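Local atomic coordinates of PtLCIB4 H88A mutant (PDB entry 5B5Z), a protein that binds zinc and probably acts as a beta-type carbonic anhydrase of the LCIB family, interconverting carbon dioxide and bicarbonate in a marine diatom. Residues Lys23-Ala28 against Phe255-Arg260; Lys40-Phe45 against Glu272-Leu277; Val116-Glu121 against Ile246-Glu251; Ser141-Ala146 against Asp204-Leu209. All coordinates share one frame; numbering follows the deposited sequence.

Contact 1. Residues Lys23-Ala28 against Phe255-Arg260; sequences KAFPDA and FFVVRR
Two waters grip Asp27 OD2, each donating from 2.6 Å, and both also donate to Val258 O across the contact, so water links the carboxylate to the strand's backbone, with no direct hydrogen bond. One of this pair in turn accepts from Arg259 NH1, at 3.2 Å, so the opposite charges are linked through solvent. A further water donates to Asp27 O, 2.8 Å away, and accepts from Val258 N. Such a hydrated seam suits an aspartate at the surface. Asp27 has its CG between the backbone N and the carbonyl carbon (chi1 54°), which lays OD1 against Val257 CG1 at 3.7 Å.

Beneath the waters the contact is apolar. Phe25 crosses Val257 at about a right angle, its CB 3.7 Å from Val257 CG2, and small Ala28 lets the chains come close enough for its CA to lie 3.6 Å from Phe256 O in a CA-H...O contact. A type I turn from Phe25 to Ala28 carries the chain from helix 16-24 to strand 29-30, whose Leu29 bonds to Phe256. On its other side strand 255-264 pairs with strand 238-247, its own classic beta bulge setting Arg259 and Arg260 both against Gly242, and Arg259 reaches helix 205-228.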
loop_
_atom_site.group_PDB
_atom_site.type_symbol
_atom_site.label_atom_id
_atom_site.label_comp_id
_atom_site.label_asym_id
_atom_site.label_seq_id
_atom_site.Cartn_x
_atom_site.Cartn_y
_atom_site.Cartn_z
ATOM N N LYS A 23 26.439 13.547 5.717
ATOM C CA LYS A 23 27.717 12.851 5.593
ATOM C C LYS A 23 27.617 11.747 4.544
ATOM O O LYS A 23 28.484 11.602 3.682
ATOM C CB LYS A 23 28.141 12.258 6.946
ATOM C CG LYS A 23 29.566 12.534 7.371
ATOM C CD LYS A 23 29.956 11.660 8.561
ATOM C CE LYS A 23 31.437 11.256 8.461
ATOM N NZ LYS A 23 31.916 10.691 9.743
ATOM N N ALA A 24 26.522 10.991 4.586
ATOM C CA ALA A 24 26.384 9.837 3.709
ATOM C C ALA A 24 25.684 10.213 2.404
ATOM O O ALA A 24 25.951 9.626 1.354
ATOM C CB ALA A 24 25.621 8.717 4.419
ATOM N N PHE A 25 24.784 11.188 2.496
ATOM C CA PHE A 25 23.954 11.619 1.371
ATOM C C PHE A 25 23.963 13.146 1.246
ATOM O O PHE A 25 23.042 13.813 1.685
ATOM C CB PHE A 25 22.512 11.096 1.550
ATOM C CG PHE A 25 22.437 9.601 1.734
ATOM C CD1 PHE A 25 22.596 8.758 0.649
ATOM C CD2 PHE A 25 22.246 9.046 2.989
ATOM C CE1 PHE A 25 22.564 7.391 0.804
ATOM C CE2 PHE A 25 22.207 7.668 3.156
ATOM C CZ PHE A 25 22.361 6.841 2.054
ATOM N N PRO A 26 25.036 13.708 0.662
ATOM C CA PRO A 26 25.241 15.159 0.621
ATOM C C PRO A 26 24.124 15.889 -0.087
ATOM O O PRO A 26 23.882 17.060 0.210
ATOM C CB PRO A 26 26.534 15.318 -0.184
ATOM C CG PRO A 26 27.179 14.037 -0.124
ATOM C CD PRO A 26 26.190 12.969 0.133
ATOM N N ASP A 27 23.470 15.200 -1.021
ATOM C CA ASP A 27 22.474 15.832 -1.879
ATOM C C ASP A 27 21.051 15.631 -1.370
ATOM O O ASP A 27 20.111 15.991 -2.064
ATOM C CB ASP A 27 22.600 15.310 -3.320
ATOM C CG ASP A 27 22.548 13.785 -3.421
ATOM O OD1 ASP A 27 22.860 13.082 -2.435
ATOM O OD2 ASP A 27 22.251 13.277 -4.526
ATOM N N ALA A 28 20.895 15.077 -0.170
ATOM C CA ALA A 28 19.548 14.829 0.371
ATOM C C ALA A 28 18.713 16.107 0.469
ATOM O O ALA A 28 19.223 17.163 0.834
ATOM C CB ALA A 28 19.639 14.170 1.724
ATOM N N PHE A 255 13.911 13.139 4.931
ATOM C CA PHE A 255 14.692 13.518 3.768
ATOM C C PHE A 255 14.500 12.516 2.637
ATOM O O PHE A 255 14.002 11.402 2.840
ATOM C CB PHE A 255 16.187 13.628 4.113
ATOM C CG PHE A 255 16.527 14.832 4.950
ATOM C CD1 PHE A 255 16.207 14.866 6.299
ATOM C CD2 PHE A 255 17.144 15.936 4.378
ATOM C CE1 PHE A 255 16.508 15.990 7.078
ATOM C CE2 PHE A 255 17.454 17.060 5.145
ATOM C CZ PHE A 255 17.129 17.082 6.494
ATOM N N PHE A 256 14.901 12.930 1.447
ATOM C CA PHE A 256 14.873 12.062 0.286
ATOM C C PHE A 256 16.100 12.325 -0.567
ATOM O O PHE A 256 16.464 13.477 -0.809
ATOM C CB PHE A 256 13.577 12.292 -0.522
ATOM C CG PHE A 256 13.276 11.205 -1.540
ATOM C CD1 PHE A 256 13.759 11.286 -2.850
ATOM C CD2 PHE A 256 12.488 10.106 -1.184
ATOM C CE1 PHE A 256 13.471 10.286 -3.786
ATOM C CE2 PHE A 256 12.184 9.113 -2.118
ATOM C CZ PHE A 256 12.682 9.197 -3.416
ATOM N N VAL A 257 16.741 11.245 -0.998
ATOM C CA VAL A 257 17.869 11.310 -1.907
ATOM C C VAL A 257 17.409 10.967 -3.309
ATOM O O VAL A 257 17.125 9.812 -3.588
ATOM C CB VAL A 257 18.970 10.316 -1.488
ATOM C CG1 VAL A 257 20.253 10.512 -2.338
ATOM C CG2 VAL A 257 19.243 10.428 0.002
ATOM N N VAL A 258 17.341 11.953 -4.194
ATOM C CA VAL A 258 16.908 11.707 -5.569
ATOM C C VAL A 258 17.989 11.041 -6.407
ATOM O O VAL A 258 19.079 11.588 -6.579
ATOM C CB VAL A 258 16.495 13.006 -6.281
ATOM C CG1 VAL A 258 16.008 12.699 -7.677
ATOM C CG2 VAL A 258 15.413 13.694 -5.506
ATOM N N ARG A 259 17.675 9.869 -6.941
ATOM C CA ARG A 259 18.596 9.150 -7.804
ATOM C C ARG A 259 18.131 9.157 -9.269
ATOM O O ARG A 259 18.940 9.059 -10.194
ATOM C CB ARG A 259 18.744 7.717 -7.297
ATOM C CG ARG A 259 19.522 7.579 -6.014
ATOM C CD ARG A 259 21.011 7.765 -6.274
ATOM N NE ARG A 259 21.797 6.782 -5.534
ATOM C CZ ARG A 259 22.474 7.065 -4.428
ATOM N NH1 ARG A 259 22.456 8.295 -3.943
ATOM N NH2 ARG A 259 23.152 6.119 -3.809
ATOM N N ARG A 260 16.816 9.282 -9.469
ATOM C CA ARG A 260 16.194 9.309 -10.789
ATOM C C ARG A 260 15.097 10.369 -10.796
ATOM O O ARG A 260 14.280 10.434 -9.872
ATOM C CB ARG A 260 15.587 7.949 -11.161
HETATM O O HOH W 1 18.489 14.618 -3.833
HETATM O O HOH W 2 20.276 14.128 -6.069
HETATM O O HOH W 3 23.627 10.418 -2.377
HETATM O O HOH W 4 21.858 10.941 -5.643
#

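Contact 2. Residues Lys40-Phe45 against Glu272-Leu277; sequences KRLSQF and ENFMPL
Arg41 leaves its helix with CG anti to the backbone N (chi1 177°) and then folds at both chi2 and chi3 (59° and 54°), so that its chain lies over the ring of Phe274 instead of running out into solvent. The pairing is helix on sheet: the last turn of helix 31-43 packs beside strand 270-273, the second arm of an antiparallel hairpin with strand 255-264. Arg41 CG stands over the middle of the Phe274 ring, 3.7 Å from its centroid, in a CH-pi contact. The bend then brings the guanidinium to the rim on the same side of the ring, its plane nearly perpendicular to the ring and its edge at Phe274 CD1, with NH1 a tight 3.1 Å from that carbon. Arginine suits this place because its methylenes cover an aromatic face while its charged end stays at the rim.

Phe45 comes from the opposite direction and meets Phe274 obliquely, with planes steeply inclined and CE1 3.7 Å from Phe274 CZ. The carboxylate of Glu272 lies at the edge of the Phe45 ring, OE2 3.4 Å from CE2, where a negative group would probably be favoured by the ring hydrogens. Leu42 CD2 touches Phe274 CE2, and Phe261 and Ile263 of strand 255-264 continue the apolar surface. With an alanine at Phe274, the folded Arg41 chain would probably lose its support and be freer to turn, and Phe45 would lose its aromatic neighbour. Past Phe274 an Asx turn redirects the chain: Met275 N donates to Asn273 OD1 at 3.1 Å.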
loop_
_atom_site.group_PDB
_atom_site.type_symbol
_atom_site.label_atom_id
_atom_site.label_comp_id
_atom_site.label_asym_id
_atom_site.label_seq_id
_atom_site.Cartn_x
_atom_site.Cartn_y
_atom_site.Cartn_z
ATOM N N LYS A 40 7.482 22.125 -9.153
ATOM C CA LYS A 40 7.885 23.278 -9.963
ATOM C C LYS A 40 8.369 22.844 -11.337
ATOM O O LYS A 40 7.986 23.425 -12.347
ATOM C CB LYS A 40 8.980 24.084 -9.261
ATOM C CG LYS A 40 9.446 25.312 -10.056
ATOM C CD LYS A 40 10.592 26.023 -9.353
ATOM C CE LYS A 40 10.814 27.420 -9.917
ATOM N NZ LYS A 40 11.515 28.291 -8.927
ATOM N N ARG A 41 9.211 21.815 -11.377
ATOM C CA ARG A 41 9.731 21.334 -12.644
ATOM C C ARG A 41 8.632 20.746 -13.523
ATOM O O ARG A 41 8.525 21.079 -14.697
ATOM C CB ARG A 41 10.834 20.294 -12.406
ATOM C CG ARG A 41 11.399 19.683 -13.679
ATOM C CD ARG A 41 11.996 20.747 -14.592
ATOM N NE ARG A 41 12.977 21.570 -13.891
ATOM C CZ ARG A 41 14.289 21.360 -13.926
ATOM N NH1 ARG A 41 14.783 20.352 -14.629
ATOM N NH2 ARG A 41 15.110 22.161 -13.257
ATOM N N LEU A 42 7.793 19.879 -12.962
ATOM C CA LEU A 42 6.794 19.220 -13.786
ATOM C C LEU A 42 5.685 20.174 -14.252
ATOM O O LEU A 42 5.038 19.915 -15.268
ATOM C CB LEU A 42 6.205 18.027 -13.031
ATOM C CG LEU A 42 7.189 16.872 -12.791
ATOM C CD1 LEU A 42 6.440 15.776 -12.051
ATOM C CD2 LEU A 42 7.757 16.334 -14.100
ATOM N N SER A 43 5.475 21.275 -13.531
ATOM C CA SER A 43 4.481 22.256 -13.970
ATOM C C SER A 43 4.883 22.875 -15.304
ATOM O O SER A 43 4.028 23.254 -16.098
ATOM C CB SER A 43 4.269 23.348 -12.924
ATOM O OG SER A 43 5.423 24.156 -12.781
ATOM N N GLN A 44 6.183 22.974 -15.549
ATOM C CA GLN A 44 6.677 23.471 -16.833
ATOM C C GLN A 44 6.418 22.489 -17.967
ATOM O O GLN A 44 6.572 22.838 -19.140
ATOM C CB GLN A 44 8.174 23.762 -16.759
ATOM C CG GLN A 44 8.564 24.804 -15.741
ATOM C CD GLN A 44 10.064 24.962 -15.665
ATOM O OE1 GLN A 44 10.775 24.656 -16.625
ATOM N NE2 GLN A 44 10.557 25.437 -14.530
ATOM N N PHE A 45 6.028 21.264 -17.618
ATOM C CA PHE A 45 5.724 20.239 -18.605
ATOM C C PHE A 45 4.260 19.824 -18.534
ATOM O O PHE A 45 3.882 18.751 -19.005
ATOM C CB PHE A 45 6.652 19.031 -18.415
ATOM C CG PHE A 45 8.096 19.338 -18.700
ATOM C CD1 PHE A 45 8.883 19.964 -17.750
ATOM C CD2 PHE A 45 8.656 19.036 -19.934
ATOM C CE1 PHE A 45 10.203 20.277 -18.005
ATOM C CE2 PHE A 45 9.984 19.341 -20.199
ATOM C CZ PHE A 45 10.761 19.968 -19.232
ATOM N N GLU A 272 12.694 13.481 -21.059
ATOM C CA GLU A 272 13.456 14.427 -20.257
ATOM C C GLU A 272 14.218 13.699 -19.165
ATOM O O GLU A 272 13.743 12.705 -18.627
ATOM C CB GLU A 272 12.555 15.496 -19.618
ATOM C CG GLU A 272 11.689 16.309 -20.591
ATOM C CD GLU A 272 12.460 17.341 -21.416
ATOM O OE1 GLU A 272 13.574 17.749 -21.019
ATOM O OE2 GLU A 272 11.932 17.751 -22.474
ATOM N N ASN A 273 15.400 14.204 -18.845
ATOM C CA ASN A 273 16.166 13.717 -17.704
ATOM C C ASN A 273 16.631 14.911 -16.889
ATOM O O ASN A 273 17.402 15.742 -17.366
ATOM C CB ASN A 273 17.352 12.861 -18.161
ATOM C CG ASN A 273 17.968 12.067 -17.025
ATOM O OD1 ASN A 273 17.791 12.405 -15.854
ATOM N ND2 ASN A 273 18.701 11.005 -17.366
ATOM N N PHE A 274 16.159 14.999 -15.655
ATOM C CA PHE A 274 16.435 16.156 -14.825
ATOM C C PHE A 274 17.608 15.954 -13.855
ATOM O O PHE A 274 17.906 16.829 -13.048
ATOM C CB PHE A 274 15.171 16.539 -14.060
ATOM C CG PHE A 274 13.983 16.800 -14.949
ATOM C CD1 PHE A 274 14.071 17.693 -16.013
ATOM C CD2 PHE A 274 12.778 16.157 -14.723
ATOM C CE1 PHE A 274 12.978 17.939 -16.827
ATOM C CE2 PHE A 274 11.684 16.399 -15.526
ATOM C CZ PHE A 274 11.779 17.298 -16.582
ATOM N N MET A 275 18.268 14.803 -13.934
ATOM C CA MET A 275 19.442 14.542 -13.106
ATOM C C MET A 275 20.703 15.005 -13.840
ATOM O O MET A 275 20.782 14.858 -15.057
ATOM C CB MET A 275 19.535 13.049 -12.763
ATOM C CG MET A 275 18.545 12.582 -11.677
ATOM S SD MET A 275 18.927 13.273 -10.058
ATOM C CE MET A 275 20.464 12.431 -9.655
ATOM N N PRO A 276 21.682 15.576 -13.109
ATOM C CA PRO A 276 21.655 15.875 -11.669
ATOM C C PRO A 276 20.898 17.160 -11.355
ATOM O O PRO A 276 20.795 18.031 -12.223
ATOM C CB PRO A 276 23.137 16.033 -11.317
ATOM C CG PRO A 276 23.739 16.555 -12.571
ATOM C CD PRO A 276 22.993 15.900 -13.704
ATOM N N LEU A 277 20.400 17.287 -10.127
ATOM C CA LEU A 277 19.579 18.438 -9.748
ATOM C C LEU A 277 20.344 19.761 -9.845
ATOM O O LEU A 277 21.548 19.815 -9.601
ATOM C CB LEU A 277 19.036 18.252 -8.330
ATOM C CG LEU A 277 18.265 16.947 -8.128
ATOM C CD1 LEU A 277 17.687 16.852 -6.712
ATOM C CD2 LEU A 277 17.181 16.791 -9.195
#

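Contact 3. Residues Val116-Glu121 against Ile246-Glu251; sequences VGVSWE and INTPKE
The indole of Trp120 leads away from Pro249, one face carrying Glu121 CG over its centre; it is Trp120 CB that rests 4.2 Å from Pro249 CG. The amide of Asn247 is fixed at both ends: OD1 is hydrogen-bonded to ND1 of the zinc ligand His115 and ND2 to Asp254 OD2. An amide, with an acceptor on one branch and a donor on the other, suits this second-shell place and probably sets the rotation of the histidine ring.

Asn247 also belongs to a parallel beta pairing, strand 107-117 beside strand 238-247 in the central sheet, the chain passing from one to the other through several helices. Val116 is paired with Ile246 and Gly117 with Asn247. Asn247 N donates to Val116 O over 2.8 Å, with an angle of 166° at the hydrogen; Val118 N then donates to Asn247 O, 3.0 Å away.

As the strands end, Val118 has CG1 between its backbone N and carbonyl carbon (chi1 60°), where that methyl meets both Thr248 CG2 at 3.7 Å and Ile246 CG2 at 3.8 Å. Thr248 OG1 turns to Ser253 O instead. Proline brings no N-H to the next position: Pro249 CD lies 3.3 Å from Val118 O, a buried carbonyl without a hydrogen-bonding partner. Ser119 OG accepts from Glu121 N in an ST turn and is also bonded to Lys123 N.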
loop_
_atom_site.group_PDB
_atom_site.type_symbol
_atom_site.label_atom_id
_atom_site.label_comp_id
_atom_site.label_asym_id
_atom_site.label_seq_id
_atom_site.Cartn_x
_atom_site.Cartn_y
_atom_site.Cartn_z
ATOM N N VAL A 116 15.212 4.123 4.907
ATOM C CA VAL A 116 16.119 3.770 5.993
ATOM C C VAL A 116 15.909 4.740 7.145
ATOM O O VAL A 116 15.703 5.932 6.917
ATOM C CB VAL A 116 17.590 3.788 5.521
ATOM C CG1 VAL A 116 17.987 5.167 4.998
ATOM C CG2 VAL A 116 18.505 3.329 6.642
ATOM N N GLY A 117 15.930 4.220 8.366
ATOM C CA GLY A 117 15.842 5.051 9.552
ATOM C C GLY A 117 17.204 5.563 9.978
ATOM O O GLY A 117 18.218 4.903 9.770
ATOM N N VAL A 118 17.223 6.764 10.533
ATOM C CA VAL A 118 18.445 7.263 11.154
ATOM C C VAL A 118 18.028 7.830 12.511
ATOM O O VAL A 118 17.034 8.541 12.607
ATOM C CB VAL A 118 19.165 8.307 10.273
ATOM C CG1 VAL A 118 18.281 9.526 9.999
ATOM C CG2 VAL A 118 20.500 8.710 10.931
ATOM N N SER A 119 18.761 7.469 13.558
ATOM C CA SER A 119 18.310 7.754 14.917
ATOM C C SER A 119 18.778 9.121 15.396
ATOM O O SER A 119 19.521 9.817 14.708
ATOM C CB SER A 119 18.798 6.680 15.887
ATOM O OG SER A 119 20.202 6.768 16.079
ATOM N N TRP A 120 18.341 9.492 16.594
ATOM C CA TRP A 120 18.774 10.737 17.203
ATOM C C TRP A 120 20.287 10.720 17.438
ATOM O O TRP A 120 20.914 11.776 17.495
ATOM C CB TRP A 120 18.024 10.990 18.518
ATOM C CG TRP A 120 18.352 10.001 19.596
ATOM C CD1 TRP A 120 17.953 8.695 19.665
ATOM C CD2 TRP A 120 19.154 10.236 20.764
ATOM N NE1 TRP A 120 18.455 8.106 20.801
ATOM C CE2 TRP A 120 19.193 9.030 21.494
ATOM C CE3 TRP A 120 19.836 11.348 21.264
ATOM C CZ2 TRP A 120 19.891 8.907 22.699
ATOM C CZ3 TRP A 120 20.533 11.222 22.461
ATOM C CH2 TRP A 120 20.554 10.012 23.161
ATOM N N GLU A 121 20.870 9.526 17.544
ATOM C CA GLU A 121 22.323 9.379 17.722
ATOM C C GLU A 121 23.092 9.234 16.409
ATOM O O GLU A 121 24.302 8.976 16.427
ATOM C CB GLU A 121 22.651 8.159 18.584
ATOM C CG GLU A 121 22.181 8.199 20.022
ATOM C CD GLU A 121 22.007 6.794 20.592
ATOM O OE1 GLU A 121 22.852 5.922 20.294
ATOM O OE2 GLU A 121 21.026 6.547 21.325
ATOM N N ILE A 246 14.660 8.863 3.708
ATOM C CA ILE A 246 15.365 8.820 4.986
ATOM C C ILE A 246 14.429 9.241 6.114
ATOM O O ILE A 246 13.972 10.377 6.167
ATOM C CB ILE A 246 16.626 9.704 4.958
ATOM C CG1 ILE A 246 17.579 9.190 3.875
ATOM C CG2 ILE A 246 17.304 9.718 6.326
ATOM C CD1 ILE A 246 18.849 10.042 3.718
ATOM N N ASN A 247 14.110 8.292 6.983
ATOM C CA ASN A 247 13.156 8.527 8.057
ATOM C C ASN A 247 13.875 8.940 9.335
ATOM O O ASN A 247 14.671 8.181 9.890
ATOM C CB ASN A 247 12.311 7.278 8.286
ATOM C CG ASN A 247 11.607 6.830 7.026
ATOM O OD1 ASN A 247 11.776 5.703 6.571
ATOM N ND2 ASN A 247 10.862 7.728 6.432
ATOM N N THR A 248 13.568 10.143 9.804
ATOM C CA THR A 248 14.282 10.751 10.921
ATOM C C THR A 248 13.385 10.837 12.159
ATOM O O THR A 248 12.181 10.617 12.058
ATOM C CB THR A 248 14.750 12.151 10.530
ATOM O OG1 THR A 248 13.601 12.931 10.196
ATOM C CG2 THR A 248 15.705 12.085 9.323
ATOM N N PRO A 249 13.963 11.153 13.336
ATOM C CA PRO A 249 13.120 11.339 14.525
ATOM C C PRO A 249 11.996 12.370 14.323
ATOM O O PRO A 249 12.063 13.208 13.421
ATOM C CB PRO A 249 14.122 11.811 15.584
ATOM C CG PRO A 249 15.407 11.160 15.178
ATOM C CD PRO A 249 15.400 11.230 13.667
ATOM N N LYS A 250 10.976 12.293 15.176
ATOM C CA LYS A 250 9.720 13.026 14.996
ATOM C C LYS A 250 9.874 14.547 14.955
ATOM O O LYS A 250 9.128 15.232 14.257
ATOM C CB LYS A 250 8.737 12.651 16.111
ATOM N N GLU A 251 10.844 15.069 15.692
ATOM C CA GLU A 251 11.053 16.515 15.777
ATOM C C GLU A 251 11.727 17.074 14.523
ATOM O O GLU A 251 11.997 18.273 14.430
ATOM C CB GLU A 251 11.898 16.861 17.007
ATOM C CG GLU A 251 11.834 15.843 18.145
ATOM C CD GLU A 251 12.803 14.682 17.961
ATOM O OE1 GLU A 251 13.982 14.931 17.616
ATOM O OE2 GLU A 251 12.388 13.521 18.172
#

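Contact 4. Residues Ser141-Ala146 against Asp204-Leu209; sequences SAVAAA and DVMVTL
Leu209 pushes both its methyls onto helix 140-154. CD2 lies 3.8 Å from Ala142 CB and 3.6 Å from the Ala142 backbone C, and it also meets Val143 CG2, while CD1 sits 3.8 Å from Ala146 CB. With CG anti to the backbone N (chi1 177°), the leucine reaches straight across; the axes of the segments 141-146 and 205-209 come within 10.8 Å of each other at 113°. The alanines one turn apart suit this place, their short side chains letting a branched one reach the backbone.

Val143 CG2 also touches Met206 SD at 3.7 Å: the methionine chain bends at chi2 and again at chi3, which lays its sulfur, CE close by, on that methyl. Asp204 caps the start of helix 205-228, OD1 accepting from Met206 N at 3.1 Å. Leu199 packs on Leu209 and Ala146, and Trp124 on Met206. An alanine in place of Leu209 would probably open a gap above Ala142 and Ala146 and leave Val143 with Met206 alone. Helix 140-154 starts after the zinc ligand Cys139, the Ala142 side chain about 6 Å from the metal; the apolar side-chain contacts imply that shape, not directed bonding, fits the helices together.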
loop_
_atom_site.group_PDB
_atom_site.type_symbol
_atom_site.label_atom_id
_atom_site.label_comp_id
_atom_site.label_asym_id
_atom_site.label_seq_id
_atom_site.Cartn_x
_atom_site.Cartn_y
_atom_site.Cartn_z
ATOM N N SER A 141 12.050 -5.045 6.713
ATOM C CA SER A 141 12.065 -6.035 5.656
ATOM C C SER A 141 13.436 -6.165 5.000
ATOM O O SER A 141 13.938 -7.269 4.826
ATOM C CB SER A 141 11.005 -5.692 4.592
ATOM O OG SER A 141 11.198 -6.469 3.417
ATOM N N ALA A 142 14.025 -5.040 4.615
ATOM C CA ALA A 142 15.324 -5.076 3.948
ATOM C C ALA A 142 16.411 -5.630 4.881
ATOM O O ALA A 142 17.279 -6.386 4.449
ATOM C CB ALA A 142 15.710 -3.701 3.451
ATOM N N VAL A 143 16.362 -5.247 6.150
ATOM C CA VAL A 143 17.389 -5.682 7.099
ATOM C C VAL A 143 17.323 -7.192 7.310
ATOM O O VAL A 143 18.362 -7.867 7.306
ATOM C CB VAL A 143 17.260 -4.945 8.451
ATOM C CG1 VAL A 143 18.111 -5.625 9.522
ATOM C CG2 VAL A 143 17.679 -3.481 8.298
ATOM N N ALA A 144 16.111 -7.728 7.456
ATOM C CA ALA A 144 15.923 -9.171 7.579
ATOM C C ALA A 144 16.407 -9.909 6.328
ATOM O O ALA A 144 17.064 -10.958 6.419
ATOM C CB ALA A 144 14.444 -9.490 7.847
ATOM N N ALA A 145 16.077 -9.369 5.158
ATOM C CA ALA A 145 16.508 -9.977 3.907
ATOM C C ALA A 145 18.024 -9.926 3.789
ATOM O O ALA A 145 18.646 -10.897 3.378
ATOM C CB ALA A 145 15.872 -9.288 2.714
ATOM N N ALA A 146 18.605 -8.790 4.151
ATOM C CA ALA A 146 20.060 -8.628 4.084
ATOM C C ALA A 146 20.770 -9.671 4.946
ATOM O O ALA A 146 21.756 -10.288 4.516
ATOM C CB ALA A 146 20.457 -7.227 4.521
ATOM N N ASP A 204 29.599 -0.088 6.702
ATOM C CA ASP A 204 28.388 0.015 7.505
ATOM C C ASP A 204 27.236 -0.458 6.636
ATOM O O ASP A 204 26.746 0.275 5.782
ATOM C CB ASP A 204 28.140 1.438 8.005
ATOM C CG ASP A 204 26.845 1.560 8.833
ATOM O OD1 ASP A 204 26.172 0.531 9.092
ATOM O OD2 ASP A 204 26.495 2.691 9.232
ATOM N N VAL A 205 26.817 -1.693 6.853
ATOM C CA VAL A 205 25.826 -2.303 5.990
ATOM C C VAL A 205 24.487 -1.571 6.096
ATOM O O VAL A 205 23.706 -1.599 5.152
ATOM C CB VAL A 205 25.659 -3.801 6.325
ATOM C CG1 VAL A 205 25.083 -3.971 7.726
ATOM C CG2 VAL A 205 24.810 -4.510 5.278
ATOM N N MET A 206 24.234 -0.896 7.212
ATOM C CA MET A 206 22.949 -0.210 7.371
ATOM C C MET A 206 22.845 1.023 6.486
ATOM O O MET A 206 21.740 1.469 6.156
ATOM C CB MET A 206 22.717 0.167 8.832
ATOM C CG MET A 206 22.446 -1.045 9.721
ATOM S SD MET A 206 21.001 -1.984 9.172
ATOM C CE MET A 206 21.723 -3.450 8.494
ATOM N N VAL A 207 23.982 1.590 6.099
ATOM C CA VAL A 207 23.955 2.767 5.236
ATOM C C VAL A 207 24.080 2.334 3.777
ATOM O O VAL A 207 23.644 3.037 2.878
ATOM C CB VAL A 207 25.066 3.793 5.625
ATOM C CG1 VAL A 207 26.451 3.343 5.146
ATOM C CG2 VAL A 207 24.737 5.176 5.084
ATOM N N THR A 208 24.647 1.154 3.546
ATOM C CA THR A 208 24.777 0.626 2.198
ATOM C C THR A 208 23.481 -0.046 1.722
ATOM O O THR A 208 23.116 0.047 0.546
ATOM C CB THR A 208 25.955 -0.371 2.133
ATOM O OG1 THR A 208 27.152 0.356 2.422
ATOM C CG2 THR A 208 26.062 -1.002 0.754
ATOM N N LEU A 209 22.794 -0.715 2.650
ATOM C CA LEU A 209 21.598 -1.492 2.318
ATOM C C LEU A 209 20.520 -0.709 1.539
ATOM O O LEU A 209 20.065 -1.214 0.523
ATOM C CB LEU A 209 20.996 -2.096 3.595
ATOM C CG LEU A 209 19.689 -2.884 3.438
ATOM C CD1 LEU A 209 19.800 -4.052 2.480
ATOM C CD2 LEU A 209 19.240 -3.339 4.823
#

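Overall arrangement
From the N terminus, contact 1 opens first, at Lys23-Ala28, and closes only at Phe255-Arg260. Contact 2 starts at Lys40-Phe45, inside that loop, but finishes beyond it at Glu272-Leu277, so the two cross and share the hairpin of strands 255-264 and 270-273; Met275 and Leu277 pack on Val258. Contact 3 lies within both loops and brings strand 107-117 beside strand 238-247, next to strand 255-264. The shortest loop, that of contact 4, falls within contact 3 and joins two helices of the intervening chain. Contacts 1, 3 and 4 touch one another, whereas contact 2 stands about 31 Å, centre to centre, from contact 4, across the chain's middle.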